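Local coordinates for protein ykuJ (Bacillus subtilis, PDB 2FFG) that is of unknown function, a small two-chain protein of the DUF1797 family that packs two helices with a four-stranded antiparallel sheet, at residues D68-S71 with I72-E76. Residues are numbered along the deposited sequence; the frame is centred on the assembly and turned at random.
Sequences DMVS and IEIFE
The peptide carbonyls of D68 and S71 are the flat groups that meet I72 and F75 one turn on. F75 N reaches S71 O at 2.9 Å, its donor tilted 25° from the carbonyl plane, while CB of F75 rests against that oxygen at 3.4 Å; with CG anti to the backbone N (chi1 178°), the phenyl ring is carried away from this turn. At the D68 carbonyl, I72 N bonds to the oxygen at 3.1 Å, 31° from the plane, and CG1 of I72, set beside its own backbone N, comes within 3.0 Å of D68 O, with CD1 at 3.2 Å. M69 O receives a weak bond from E73 N. These i to i+4 bonds belong to helix 67-79, which follows the last strand of the antiparallel sheet and packs against helix 3-21 and strands 47-54 and 57-64, with V70, S71 and I74 on its buried side. There V70 and I74 lie side by side and point the same way; branched aliphatics suit this place, where V70 also touches F48 and F64, and I74 touches L50. With an alanine at I74 the branched side chain beside V70 is lost, which would probably leave V70 and L50 less well packed. S71, small enough for this buried side, turns OG beside its own backbone N, where it hydrogen-bonds I67 O and so satisfies a buried hydroxyl within the helix.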
ATOM      1  N   ASP A  68      -6.457  -0.568  16.655  1.00 33.53           N
ATOM      2  CA  ASP A  68      -5.280  -0.644  17.512  1.00 35.56           C
ATOM      3  C   ASP A  68      -5.017  -2.071  17.954  1.00 35.10           C
ATOM      4  O   ASP A  68      -3.867  -2.494  18.061  1.00 34.52           O
ATOM      5  CB  ASP A  68      -5.427   0.256  18.756  1.00 37.14           C
ATOM      6  CG  ASP A  68      -5.276   1.734  18.432  1.00 38.43           C
ATOM      7  OD1 ASP A  68      -4.580   2.059  17.452  1.00 37.48           O
ATOM      8  OD2 ASP A  68      -5.840   2.573  19.167  1.00 41.00           O
HETATM    9  N   MSE A  69      -6.090  -2.812  18.202  1.00 31.72           N
HETATM   10  CA  MSE A  69      -5.969  -4.188  18.638  1.00 31.48           C
HETATM   11  C   MSE A  69      -5.553  -5.170  17.549  1.00 28.39           C
HETATM   12  O   MSE A  69      -4.874  -6.153  17.831  1.00 27.84           O
HETATM   13  CB  MSE A  69      -7.272  -4.615  19.284  1.00 53.52           C
HETATM   14  CG  MSE A  69      -7.512  -3.855  20.568  1.00 62.42           C
HETATM   15 SE   MSE A  69      -9.194  -4.240  21.365  1.00 76.94          SE
HETATM   16  CE  MSE A  69      -8.826  -6.061  21.922  1.00 69.49           C
ATOM     17  N   VAL A  70      -5.962  -4.923  16.312  1.00 23.20           N
ATOM     18  CA  VAL A  70      -5.572  -5.809  15.234  1.00 20.57           C
ATOM     19  C   VAL A  70      -4.113  -5.493  14.895  1.00 20.27           C
ATOM     20  O   VAL A  70      -3.330  -6.381  14.586  1.00 22.36           O
ATOM     21  CB  VAL A  70      -6.484  -5.626  14.000  1.00 26.10           C
ATOM     22  CG1 VAL A  70      -6.390  -4.197  13.475  1.00 24.27           C
ATOM     23  CG2 VAL A  70      -6.105  -6.640  12.927  1.00 24.59           C
ATOM     24  N   SER A  71      -3.745  -4.219  14.997  1.00 20.83           N
ATOM     25  CA  SER A  71      -2.382  -3.788  14.731  1.00 19.43           C
ATOM     26  C   SER A  71      -1.394  -4.453  15.684  1.00 20.39           C
ATOM     27  O   SER A  71      -0.304  -4.861  15.288  1.00 20.24           O
ATOM     28  CB  SER A  71      -2.270  -2.273  14.876  1.00 17.23           C
ATOM     29  OG  SER A  71      -2.978  -1.589  13.848  1.00 22.21           O
ATOM     30  N   ILE A  72      -1.785  -4.548  16.948  1.00 26.62           N
ATOM     31  CA  ILE A  72      -0.955  -5.146  17.981  1.00 26.23           C
ATOM     32  C   ILE A  72      -0.716  -6.619  17.687  1.00 26.32           C
ATOM     33  O   ILE A  72       0.406  -7.124  17.781  1.00 27.32           O
ATOM     34  CB  ILE A  72      -1.638  -4.985  19.353  1.00 21.38           C
ATOM     35  CG1 ILE A  72      -1.597  -3.511  19.751  1.00 21.42           C
ATOM     36  CG2 ILE A  72      -0.981  -5.876  20.395  1.00 15.50           C
ATOM     37  CD1 ILE A  72      -2.517  -3.131  20.909  1.00 39.50           C
ATOM     38  N   GLU A  73      -1.794  -7.299  17.333  1.00 23.40           N
ATOM     39  CA  GLU A  73      -1.752  -8.712  17.013  1.00 21.79           C
ATOM     40  C   GLU A  73      -0.819  -8.925  15.825  1.00 20.91           C
ATOM     41  O   GLU A  73       0.016  -9.836  15.828  1.00 21.65           O
ATOM     42  CB  GLU A  73      -3.168  -9.183  16.675  1.00 22.79           C
ATOM     43  CG  GLU A  73      -3.316 -10.668  16.402  1.00 24.89           C
ATOM     44  CD  GLU A  73      -3.254 -11.505  17.661  1.00 24.74           C
ATOM     45  OE1 GLU A  73      -3.721 -11.032  18.720  1.00 21.07           O
ATOM     46  OE2 GLU A  73      -2.756 -12.649  17.580  1.00 29.38           O
ATOM     47  N   ILE A  74      -0.958  -8.082  14.805  1.00 21.20           N
ATOM     48  CA  ILE A  74      -0.107  -8.207  13.631  1.00 20.86           C
ATOM     49  C   ILE A  74       1.351  -8.017  14.035  1.00 20.28           C
ATOM     50  O   ILE A  74       2.222  -8.797  13.651  1.00 22.97           O
ATOM     51  CB  ILE A  74      -0.464  -7.182  12.548  1.00 20.84           C
ATOM     52  CG1 ILE A  74      -1.884  -7.435  12.035  1.00 23.60           C
ATOM     53  CG2 ILE A  74       0.510  -7.307  11.383  1.00 20.26           C
ATOM     54  CD1 ILE A  74      -2.909  -8.187  12.901  1.00 39.50           C
ATOM     55  N   PHE A  75       1.605  -6.981  14.823  1.00 19.34           N
ATOM     56  CA  PHE A  75       2.951  -6.679  15.286  1.00 20.62           C
ATOM     57  C   PHE A  75       3.591  -7.878  15.992  1.00 23.24           C
ATOM     58  O   PHE A  75       4.666  -8.340  15.610  1.00 24.22           O
ATOM     59  CB  PHE A  75       2.919  -5.477  16.237  1.00 17.42           C
ATOM     60  CG  PHE A  75       4.261  -5.125  16.815  1.00 17.71           C
ATOM     61  CD1 PHE A  75       5.179  -4.377  16.078  1.00 16.86           C
ATOM     62  CD2 PHE A  75       4.628  -5.578  18.079  1.00 17.10           C
ATOM     63  CE1 PHE A  75       6.448  -4.087  16.592  1.00 16.99           C
ATOM     64  CE2 PHE A  75       5.894  -5.295  18.601  1.00 20.29           C
ATOM     65  CZ  PHE A  75       6.804  -4.546  17.851  1.00 18.45           C
ATOM     66  N   GLU A  76       2.920  -8.388  17.019  1.00 27.51           N
ATOM     67  CA  GLU A  76       3.456  -9.516  17.764  1.00 29.41           C
ATOM     68  C   GLU A  76       3.677 -10.730  16.862  1.00 29.30           C
ATOM     69  O   GLU A  76       4.611 -11.508  17.051  1.00 29.26           O
ATOM     70  CB  GLU A  76       2.519  -9.860  18.931  1.00 22.90           C
ATOM     71  CG  GLU A  76       2.282  -8.678  19.871  1.00 23.74           C
ATOM     72  CD  GLU A  76       1.562  -9.055  21.162  1.00 25.95           C
ATOM     73  OE1 GLU A  76       0.786 -10.030  21.159  1.00 27.90           O
ATOM     74  OE2 GLU A  76       1.756  -8.366  22.188  1.00 28.54           O
TER